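Local coordinates for Atu0111 protein (Agrobacterium tumefaciens, PDB 2FSQ) that is of unknown function but belongs to the 2H superfamily, and so may be a phosphoesterase whose substrate is not identified, at residues 13-18 with 184-189; 83-88 with 177-182; 133-138 with 204-209. All coordinates share one frame; numbering follows the deposited sequence. Where two conformers were deposited one is given.

Contact 1: 13-18 with 184-189; sequences DYISTA and SYIVSW
W189 has CG beside its own backbone N and anti to the carbonyl carbon (chi1 -55°), which sends the indole towards residues 14-17. Y14 has CG anti to the backbone N (chi1 170°), so its phenol reaches out to the far rim of the indole. There Y14 CE2 comes within 4.2 Å of W189 CZ3, with the two rings nearly perpendicular (86°) but obliquely placed. I15 O lies at the indole edge, near its plane, 3.5 Å from W189 CE3. I15 CG1 sits between the backbone N and C, and CG2 of I15 touches I186 CD1 at 4.0 Å; the two side chains cross roughly at right angles. The segment 13-18 is part of the N-terminal loop, laid against the chain just after strand 184-186. Backbone hydrogen bonds between F190 and both I15 and T17 tie the loop down. The loop turns at S16 in an ST turn, where A18 N donates to S16 OG at 3.2 Å. Beyond, T17 and W189 lie alongside, pointing opposite ways, with T17 CG2 3.7 Å from W189 CB. The later part of the loop completes the tryptophan's surroundings: H20 stacks on the indole, and Q22 O takes the hydrogen bond from W189 NE1.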
loop_
_atom_site.group_PDB
_atom_site.type_symbol
_atom_site.label_atom_id
_atom_site.label_comp_id
_atom_site.label_asym_id
_atom_site.label_seq_id
_atom_site.Cartn_x
_atom_site.Cartn_y
_atom_site.Cartn_z
ATOM N N ASP A 13 -8.518 -15.217 -7.791
ATOM C CA ASP A 13 -9.957 -15.502 -7.783
ATOM C C ASP A 13 -10.750 -14.639 -6.791
ATOM O O ASP A 13 -11.972 -14.573 -6.876
ATOM C CB ASP A 13 -10.201 -16.980 -7.467
ATOM C CG ASP A 13 -11.469 -17.512 -8.106
ATOM O OD1 ASP A 13 -11.478 -17.696 -9.342
ATOM O OD2 ASP A 13 -12.456 -17.750 -7.372
ATOM N N TYR A 14 -10.066 -13.992 -5.846
ATOM C CA TYR A 14 -10.742 -13.086 -4.907
ATOM C C TYR A 14 -11.562 -11.986 -5.619
ATOM O O TYR A 14 -12.629 -11.551 -5.155
ATOM C CB TYR A 14 -9.727 -12.436 -3.951
ATOM C CG TYR A 14 -10.353 -11.322 -3.134
ATOM C CD1 TYR A 14 -11.192 -11.613 -2.053
ATOM C CD2 TYR A 14 -10.148 -9.980 -3.473
ATOM C CE1 TYR A 14 -11.798 -10.586 -1.318
ATOM C CE2 TYR A 14 -10.745 -8.952 -2.741
ATOM C CZ TYR A 14 -11.566 -9.266 -1.672
ATOM O OH TYR A 14 -12.152 -8.247 -0.955
ATOM N N ILE A 15 -11.051 -11.527 -6.753
ATOM C CA ILE A 15 -11.648 -10.377 -7.433
ATOM C C ILE A 15 -12.747 -10.747 -8.434
ATOM O O ILE A 15 -13.278 -9.888 -9.146
ATOM C CB ILE A 15 -10.573 -9.516 -8.106
ATOM C CG1 ILE A 15 -9.942 -10.277 -9.281
ATOM C CG2 ILE A 15 -9.553 -9.047 -7.053
ATOM C CD1 ILE A 15 -9.141 -9.422 -10.220
ATOM N N SER A 16 -13.085 -12.026 -8.486
ATOM C CA SER A 16 -14.146 -12.503 -9.346
ATOM C C SER A 16 -15.507 -11.996 -8.891
ATOM O O SER A 16 -15.765 -11.887 -7.686
ATOM C CB SER A 16 -14.161 -14.026 -9.344
ATOM O OG SER A 16 -15.226 -14.496 -10.153
ATOM N N THR A 17 -16.372 -11.716 -9.865
ATOM C CA THR A 17 -17.761 -11.320 -9.594
ATOM C C THR A 17 -18.451 -12.373 -8.726
ATOM O O THR A 17 -19.283 -12.049 -7.883
ATOM C CB THR A 17 -18.573 -11.114 -10.901
ATOM O OG1 THR A 17 -18.418 -12.246 -11.764
ATOM C CG2 THR A 17 -18.115 -9.859 -11.654
ATOM N N ALA A 18 -18.072 -13.633 -8.919
ATOM C CA ALA A 18 -18.655 -14.754 -8.171
ATOM C C ALA A 18 -18.353 -14.741 -6.665
ATOM O O ALA A 18 -18.994 -15.470 -5.905
ATOM C CB ALA A 18 -18.186 -16.073 -8.785
ATOM N N SER A 184 -2.998 -0.484 -8.152
ATOM C CA SER A 184 -4.356 -0.079 -8.536
ATOM C C SER A 184 -5.349 -0.477 -7.470
ATOM O O SER A 184 -5.037 -1.265 -6.570
ATOM C CB SER A 184 -4.778 -0.727 -9.865
ATOM O OG SER A 184 -5.133 -2.082 -9.689
ATOM N N TYR A 185 -6.560 0.054 -7.611
ATOM C CA TYR A 185 -7.708 -0.398 -6.836
ATOM C C TYR A 185 -8.717 -1.033 -7.771
ATOM O O TYR A 185 -8.935 -0.542 -8.881
ATOM C CB TYR A 185 -8.360 0.785 -6.122
ATOM C CG TYR A 185 -7.568 1.258 -4.936
ATOM C CD1 TYR A 185 -7.887 0.807 -3.651
ATOM C CD2 TYR A 185 -6.477 2.107 -5.089
ATOM C CE1 TYR A 185 -7.146 1.201 -2.558
ATOM C CE2 TYR A 185 -5.725 2.514 -3.981
ATOM C CZ TYR A 185 -6.068 2.045 -2.726
ATOM O OH TYR A 185 -5.351 2.442 -1.632
ATOM N N ILE A 186 -9.380 -2.079 -7.299
ATOM C CA ILE A 186 -10.465 -2.687 -8.072
ATOM C C ILE A 186 -11.690 -1.764 -8.009
ATOM O O ILE A 186 -12.188 -1.461 -6.920
ATOM C CB ILE A 186 -10.865 -4.061 -7.507
ATOM C CG1 ILE A 186 -9.633 -4.950 -7.313
ATOM C CG2 ILE A 186 -11.953 -4.705 -8.380
ATOM C CD1 ILE A 186 -8.996 -5.382 -8.578
ATOM N N VAL A 187 -12.161 -1.312 -9.173
ATOM C CA VAL A 187 -13.371 -0.492 -9.255
ATOM C C VAL A 187 -14.627 -1.336 -9.452
ATOM O O VAL A 187 -15.674 -1.046 -8.848
ATOM C CB VAL A 187 -13.246 0.549 -10.384
ATOM C CG1 VAL A 187 -14.477 1.471 -10.408
ATOM C CG2 VAL A 187 -11.974 1.351 -10.212
ATOM N N SER A 188 -14.518 -2.373 -10.292
ATOM C CA SER A 188 -15.599 -3.346 -10.484
ATOM C C SER A 188 -15.010 -4.731 -10.604
ATOM O O SER A 188 -13.913 -4.883 -11.134
ATOM C CB SER A 188 -16.466 -3.023 -11.709
ATOM O OG SER A 188 -15.710 -2.976 -12.911
ATOM N N TRP A 189 -15.719 -5.726 -10.075
ATOM C CA TRP A 189 -15.197 -7.092 -10.030
ATOM C C TRP A 189 -15.035 -7.663 -11.436
ATOM O O TRP A 189 -15.736 -7.260 -12.366
ATOM C CB TRP A 189 -16.092 -7.984 -9.147
ATOM C CG TRP A 189 -16.290 -7.449 -7.739
ATOM C CD1 TRP A 189 -17.482 -7.073 -7.167
ATOM C CD2 TRP A 189 -15.283 -7.220 -6.747
ATOM N NE1 TRP A 189 -17.272 -6.628 -5.882
ATOM C CE2 TRP A 189 -15.938 -6.720 -5.588
ATOM C CE3 TRP A 189 -13.898 -7.424 -6.702
ATOM C CZ2 TRP A 189 -15.245 -6.385 -4.417
ATOM C CZ3 TRP A 189 -13.207 -7.092 -5.531
ATOM C CH2 TRP A 189 -13.889 -6.585 -4.400
#

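Contact 2: 83-88 with 177-182; sequences LHMTVF and YEFHIT. With ACY (acetic acid), chain B.
Two His-x-Thr motifs, H84-M85-T86 and H180-I181-T182, face each other here, as in the 2H phosphoesterases, where such a pair forms the active site. Each lies on a strand of a different sheet. Segments 84-86 and 179-182 run roughly antiparallel, their axes 5.6 Å apart at closest approach, and no direct hydrogen bond joins them. Four waters fill the seam instead. Water 1 bridges H84 N and T182 O, while water 2 binds H84 O and T182 N. Water 4 repeats the water 1 pattern between T86 N and H180 O, and water 3 repeats the water 2 pattern between T86 O and H180 N. Water 3 also meets Y177 OH at 2.8 Å.

Both histidines tuck CG between the backbone N and C (chi1 57° and 59°). Both threonines keep OG1 beside the backbone N. The two threonines thus present matching hydroxyls to the acetate, which probably comes from the crystallisation liquor. T86 OG1 donates to acetate OXT at 2.9 Å, and T182 OG1 donates to acetate O at the same length of 2.9 Å. Waters 4 and 2 give these two oxygens further bonds, so both ends of the carboxylate are gripped. H180 ND1 donates to E178 O at 2.9 Å, almost in the ring plane and fairly straight (162°). This fixes the turn of the imidazole; if the ring is neutral, its proton should sit on ND1.

The middle residues of the motifs pack apolar atoms away from the acetate. M85 CB meets I181 CG1 at 4.0 Å. The M85 side chain runs extended and then bends at chi3 beside the F179 ring, a Met-aromatic contact of oblique geometry. CE of selenomethionine M85 stops 3.9 Å from F179 CD1.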
loop_
_atom_site.group_PDB
_atom_site.type_symbol
_atom_site.label_atom_id
_atom_site.label_comp_id
_atom_site.label_asym_id
_atom_site.label_seq_id
_atom_site.Cartn_x
_atom_site.Cartn_y
_atom_site.Cartn_z
ATOM N N LEU A 83 3.901 5.733 -5.904
ATOM C CA LEU A 83 4.142 4.338 -5.535
ATOM C C LEU A 83 4.939 4.226 -4.248
ATOM O O LEU A 83 5.940 4.919 -4.044
ATOM C CB LEU A 83 4.842 3.588 -6.669
ATOM C CG LEU A 83 4.008 3.405 -7.947
ATOM C CD1 LEU A 83 4.834 2.801 -9.102
ATOM C CD2 LEU A 83 2.706 2.607 -7.722
ATOM N N HIS A 84 4.471 3.350 -3.361
ATOM C CA HIS A 84 5.085 3.229 -2.051
ATOM C C HIS A 84 4.699 1.914 -1.424
ATOM O O HIS A 84 3.693 1.311 -1.799
ATOM C CB HIS A 84 4.573 4.342 -1.109
ATOM C CG HIS A 84 3.083 4.347 -0.953
ATOM N ND1 HIS A 84 2.413 3.792 0.122
ATOM C CD2 HIS A 84 2.131 4.869 -1.758
ATOM C CE1 HIS A 84 1.107 3.949 -0.050
ATOM N NE2 HIS A 84 0.914 4.606 -1.181
HETATM N N MSE A 85 5.504 1.478 -0.466
HETATM C CA MSE A 85 5.101 0.400 0.421
HETATM C C MSE A 85 4.753 1.034 1.763
HETATM O O MSE A 85 5.606 1.646 2.403
HETATM C CB MSE A 85 6.233 -0.609 0.636
HETATM C CG MSE A 85 5.763 -1.764 1.512
HETATM SE SE MSE A 85 7.260 -2.952 1.996
HETATM C CE MSE A 85 7.903 -1.924 3.515
ATOM N N THR A 86 3.517 0.863 2.223
ATOM C CA THR A 86 3.159 1.327 3.573
ATOM C C THR A 86 3.888 0.471 4.616
ATOM O O THR A 86 3.992 -0.753 4.486
ATOM C CB THR A 86 1.646 1.259 3.756
ATOM O OG1 THR A 86 1.057 2.117 2.777
ATOM C CG2 THR A 86 1.206 1.718 5.160
ATOM N N VAL A 87 4.461 1.151 5.608
ATOM C CA VAL A 87 5.099 0.466 6.732
ATOM C C VAL A 87 4.119 0.396 7.905
ATOM O O VAL A 87 3.981 -0.643 8.536
ATOM C CB VAL A 87 6.375 1.194 7.172
ATOM C CG1 VAL A 87 7.033 0.510 8.378
ATOM C CG2 VAL A 87 7.359 1.245 5.999
ATOM N N PHE A 88 3.422 1.500 8.177
ATOM C CA PHE A 88 2.426 1.528 9.262
ATOM C C PHE A 88 1.365 2.551 8.917
ATOM O O PHE A 88 1.691 3.721 8.711
ATOM C CB PHE A 88 3.103 1.882 10.596
ATOM C CG PHE A 88 2.199 1.726 11.783
ATOM C CD1 PHE A 88 2.128 0.519 12.452
ATOM C CD2 PHE A 88 1.425 2.795 12.243
ATOM C CE1 PHE A 88 1.301 0.355 13.560
ATOM C CE2 PHE A 88 0.577 2.638 13.349
ATOM C CZ PHE A 88 0.537 1.435 14.018
ATOM N N TYR A 177 0.334 -8.687 9.221
ATOM C CA TYR A 177 0.256 -7.668 8.177
ATOM C C TYR A 177 0.881 -8.116 6.856
ATOM O O TYR A 177 2.019 -8.602 6.844
ATOM C CB TYR A 177 0.921 -6.372 8.688
ATOM C CG TYR A 177 0.820 -5.235 7.698
ATOM C CD1 TYR A 177 -0.379 -4.567 7.491
ATOM C CD2 TYR A 177 1.923 -4.859 6.940
ATOM C CE1 TYR A 177 -0.486 -3.553 6.570
ATOM C CE2 TYR A 177 1.830 -3.840 5.996
ATOM C CZ TYR A 177 0.622 -3.190 5.805
ATOM O OH TYR A 177 0.507 -2.179 4.863
ATOM N N GLU A 178 0.153 -7.920 5.750
ATOM C CA GLU A 178 0.688 -8.205 4.426
ATOM C C GLU A 178 1.277 -6.933 3.789
ATOM O O GLU A 178 0.550 -5.986 3.434
ATOM C CB GLU A 178 -0.418 -8.782 3.532
ATOM C CG GLU A 178 0.074 -9.135 2.136
ATOM C CD GLU A 178 -1.002 -9.767 1.292
ATOM O OE1 GLU A 178 -1.953 -9.058 0.912
ATOM O OE2 GLU A 178 -0.880 -10.971 1.004
ATOM N N PHE A 179 2.600 -6.914 3.669
ATOM C CA PHE A 179 3.266 -5.820 2.989
ATOM C C PHE A 179 2.980 -5.862 1.500
ATOM O O PHE A 179 2.938 -6.926 0.893
ATOM C CB PHE A 179 4.775 -5.866 3.234
ATOM C CG PHE A 179 5.160 -5.604 4.656
ATOM C CD1 PHE A 179 5.274 -4.304 5.138
ATOM C CD2 PHE A 179 5.410 -6.666 5.518
ATOM C CE1 PHE A 179 5.633 -4.076 6.462
ATOM C CE2 PHE A 179 5.764 -6.432 6.829
ATOM C CZ PHE A 179 5.869 -5.147 7.305
ATOM N N HIS A 180 2.829 -4.691 0.898
ATOM C CA HIS A 180 2.493 -4.641 -0.516
ATOM C C HIS A 180 2.798 -3.284 -1.099
ATOM O O HIS A 180 2.939 -2.298 -0.358
ATOM C CB HIS A 180 1.018 -4.975 -0.722
ATOM C CG HIS A 180 0.097 -4.051 0.002
ATOM N ND1 HIS A 180 -0.132 -4.145 1.362
ATOM C CD2 HIS A 180 -0.643 -3.003 -0.436
ATOM C CE1 HIS A 180 -0.978 -3.194 1.729
ATOM N NE2 HIS A 180 -1.313 -2.496 0.657
ATOM N N ILE A 181 2.919 -3.238 -2.423
ATOM C CA ILE A 181 2.873 -1.971 -3.145
ATOM C C ILE A 181 1.609 -1.972 -4.002
ATOM O O ILE A 181 1.394 -2.858 -4.825
ATOM C CB ILE A 181 4.123 -1.779 -4.023
ATOM C CG1 ILE A 181 5.328 -1.558 -3.107
ATOM C CG2 ILE A 181 3.929 -0.602 -4.975
ATOM C CD1 ILE A 181 6.656 -1.385 -3.815
ATOM N N THR A 182 0.765 -0.978 -3.787
ATOM C CA THR A 182 -0.462 -0.852 -4.555
ATOM C C THR A 182 -0.151 -0.254 -5.928
ATOM O O THR A 182 0.472 0.796 -6.027
ATOM C CB THR A 182 -1.435 0.042 -3.786
ATOM O OG1 THR A 182 -1.789 -0.629 -2.568
ATOM C CG2 THR A 182 -2.707 0.341 -4.625
HETATM C C ACY B . -1.751 0.597 0.639
HETATM O O ACY B . -1.364 1.203 -0.396
HETATM O OXT ACY B . -1.143 0.623 1.742
HETATM C CH3 ACY B . -2.985 -0.257 0.546
HETATM O O HOH W 1 1.668 2.430 -4.162
HETATM O O HOH W 2 1.007 1.049 -1.810
HETATM O O HOH W 3 2.459 -2.372 2.926
HETATM O O HOH W 4 1.368 -0.513 0.951
#

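Contact 3: 133-138 with 204-209; sequences MRVTGL and EELEKL
The flat groups here are peptides, not rings. Both methyls of L206 lie over one face of the peptide that joins T136 to G137. CD2 of L206 sits 3.8 Å from T136 O, and CD1 of L206 is 3.9 Å from G137 N. This same peptide belongs to the sheet: G137 is joined by a backbone hydrogen bond to V144. A second peptide, between E205 and L206 on the helix, is met in turn by a methyl of the strand. L138 CD1 stands over its face, 3.5 Å from L206 N. L206 thus rests on the T136-G137 peptide of the strand and L138 on the E205-L206 peptide of the helix. The L138 and L206 side chains lie alongside each other, pointing opposite ways.

The contact is helix-on-sheet packing in an alpha-beta fold. Segment 204-209 of helix 195-212 runs nearly antiparallel to segment 133-138, their axes 8.0 Å apart at closest approach. The strand is an outermost one of its three-stranded sheet. It carries a classic beta bulge, where T136 and G137 both face V144 on the neighbouring strand. Either side of the bulge, V135 and L138 both point toward the helix.

V135 puts CG1 between its backbone N and C and CG2 anti to the backbone N, so its two methyls fork. CG1 of V135 meets L209 CD2 at 4.0 Å, and CG2 of V135 reaches L206 CD1 at 4.1 Å. L206 and L209 both hold CG anti to the backbone N, which extends them from the helix to the sheet. L138 CD2 also meets L209 CD2, at 4.2 Å. M143 and helix 54-67 pack on the same leucines, L138 and L209. E205 offers CB to L138 CD1 at 3.8 Å, then bends its carboxylate away towards R65, a long and weak ion pair.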
loop_
_atom_site.group_PDB
_atom_site.type_symbol
_atom_site.label_atom_id
_atom_site.label_comp_id
_atom_site.label_asym_id
_atom_site.label_seq_id
_atom_site.Cartn_x
_atom_site.Cartn_y
_atom_site.Cartn_z
HETATM N N MSE A 133 13.419 -5.503 1.263
HETATM C CA MSE A 133 12.202 -6.233 0.926
HETATM C C MSE A 133 12.313 -6.788 -0.488
HETATM O O MSE A 133 13.062 -6.241 -1.319
HETATM C CB MSE A 133 10.968 -5.314 1.016
HETATM C CG MSE A 133 10.848 -4.527 2.319
HETATM SE SE MSE A 133 10.477 -5.647 3.873
HETATM C CE MSE A 133 8.645 -6.204 3.516
ATOM N N ARG A 134 11.570 -7.848 -0.770
ATOM C CA ARG A 134 11.518 -8.456 -2.110
ATOM C C ARG A 134 10.071 -8.744 -2.462
ATOM O O ARG A 134 9.219 -8.925 -1.572
ATOM C CB ARG A 134 12.344 -9.745 -2.215
ATOM C CG ARG A 134 11.898 -10.834 -1.302
ATOM C CD ARG A 134 12.860 -11.983 -1.489
ATOM N NE ARG A 134 12.721 -13.004 -0.463
ATOM C CZ ARG A 134 12.073 -14.140 -0.661
ATOM N NH1 ARG A 134 11.486 -14.370 -1.836
ATOM N NH2 ARG A 134 11.998 -15.028 0.313
ATOM N N VAL A 135 9.783 -8.796 -3.762
ATOM C CA VAL A 135 8.437 -9.115 -4.244
ATOM C C VAL A 135 8.220 -10.626 -4.335
ATOM O O VAL A 135 9.029 -11.344 -4.928
ATOM C CB VAL A 135 8.115 -8.419 -5.604
ATOM C CG1 VAL A 135 9.049 -8.890 -6.735
ATOM C CG2 VAL A 135 6.630 -8.608 -5.992
ATOM N N THR A 136 7.125 -11.099 -3.743
ATOM C CA THR A 136 6.829 -12.528 -3.686
ATOM C C THR A 136 5.577 -12.914 -4.464
ATOM O O THR A 136 5.377 -14.094 -4.744
ATOM C CB THR A 136 6.676 -13.000 -2.244
ATOM O OG1 THR A 136 5.663 -12.220 -1.611
ATOM C CG2 THR A 136 7.979 -12.776 -1.493
ATOM N N GLY A 137 4.742 -11.939 -4.833
ATOM C CA GLY A 137 3.513 -12.261 -5.568
ATOM C C GLY A 137 3.034 -11.042 -6.310
ATOM O O GLY A 137 3.404 -9.925 -5.960
ATOM N N LEU A 138 2.183 -11.270 -7.309
ATOM C CA LEU A 138 1.535 -10.199 -8.074
ATOM C C LEU A 138 0.064 -10.501 -8.195
ATOM O O LEU A 138 -0.337 -11.647 -8.381
ATOM C CB LEU A 138 2.103 -10.090 -9.496
ATOM C CG LEU A 138 3.369 -9.340 -9.856
ATOM C CD1 LEU A 138 3.466 -9.241 -11.373
ATOM C CD2 LEU A 138 3.358 -7.963 -9.234
ATOM N N GLU A 204 3.994 -14.565 -15.520
ATOM C CA GLU A 204 5.109 -14.182 -16.379
ATOM C C GLU A 204 5.749 -12.890 -15.845
ATOM O O GLU A 204 6.975 -12.783 -15.750
ATOM C CB GLU A 204 4.621 -14.016 -17.830
ATOM C CG GLU A 204 5.695 -13.648 -18.846
ATOM C CD GLU A 204 5.182 -13.700 -20.266
ATOM O OE1 GLU A 204 5.077 -14.824 -20.806
ATOM O OE2 GLU A 204 4.918 -12.618 -20.842
ATOM N N GLU A 205 4.916 -11.916 -15.467
ATOM C CA GLU A 205 5.431 -10.626 -14.995
ATOM C C GLU A 205 6.086 -10.692 -13.629
ATOM O O GLU A 205 7.033 -9.956 -13.370
ATOM C CB GLU A 205 4.356 -9.527 -15.013
ATOM C CG GLU A 205 3.841 -9.209 -16.426
ATOM C CD GLU A 205 4.917 -8.751 -17.405
ATOM O OE1 GLU A 205 5.772 -7.917 -17.025
ATOM O OE2 GLU A 205 4.873 -9.219 -18.574
ATOM N N LEU A 206 5.589 -11.576 -12.768
ATOM C CA LEU A 206 6.221 -11.780 -11.457
ATOM C C LEU A 206 7.654 -12.253 -11.627
ATOM O O LEU A 206 8.563 -11.718 -10.982
ATOM C CB LEU A 206 5.435 -12.757 -10.587
ATOM C CG LEU A 206 6.131 -13.155 -9.271
ATOM C CD1 LEU A 206 6.362 -11.954 -8.339
ATOM C CD2 LEU A 206 5.346 -14.263 -8.566
ATOM N N GLU A 207 7.863 -13.239 -12.497
ATOM C CA GLU A 207 9.224 -13.752 -12.662
ATOM C C GLU A 207 10.145 -12.720 -13.321
ATOM O O GLU A 207 11.316 -12.611 -12.950
ATOM C CB GLU A 207 9.261 -15.129 -13.341
ATOM C CG GLU A 207 8.655 -15.241 -14.734
ATOM C CD GLU A 207 9.100 -16.508 -15.488
ATOM O OE1 GLU A 207 9.900 -17.305 -14.931
ATOM O OE2 GLU A 207 8.648 -16.711 -16.639
ATOM N N LYS A 208 9.604 -11.934 -14.253
ATOM C CA LYS A 208 10.358 -10.863 -14.902
ATOM C C LYS A 208 10.737 -9.776 -13.888
ATOM O O LYS A 208 11.871 -9.289 -13.880
ATOM C CB LYS A 208 9.572 -10.278 -16.086
ATOM C CG LYS A 208 10.264 -9.152 -16.843
ATOM C CD LYS A 208 9.387 -8.606 -17.955
ATOM C CE LYS A 208 10.079 -7.460 -18.664
ATOM N NZ LYS A 208 9.292 -6.924 -19.797
ATOM N N LEU A 209 9.793 -9.422 -13.024
ATOM C CA LEU A 209 10.026 -8.401 -12.013
ATOM C C LEU A 209 11.055 -8.848 -10.971
ATOM O O LEU A 209 11.923 -8.058 -10.579
ATOM C CB LEU A 209 8.696 -8.029 -11.336
ATOM C CG LEU A 209 8.752 -6.965 -10.257
ATOM C CD1 LEU A 209 9.292 -5.649 -10.782
ATOM C CD2 LEU A 209 7.366 -6.766 -9.691
#

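Overall arrangement
Contact 2 is the most central, its centre about 4 Å from that of the chain. Contacts 1 and 3, with centres about 17 and 16 Å out, are peripheral. All three are only partly buried. Contact 2 is polar along its seam and joins two sheets through water and a bound acetate. Contact 3 is apolar and sets a helix on the sheet that holds strand 179-182. The two touch: M133 CE packs on F179 CG at 3.7 Å and on M85 SE at 3.8 Å. Contact 1 sets a loop on the end of strand 184-186 and the residues just after it, by aromatic, aliphatic and backbone contacts. Segment 184-189 links strand 179-182 to helix 195-212 without touching contact 3.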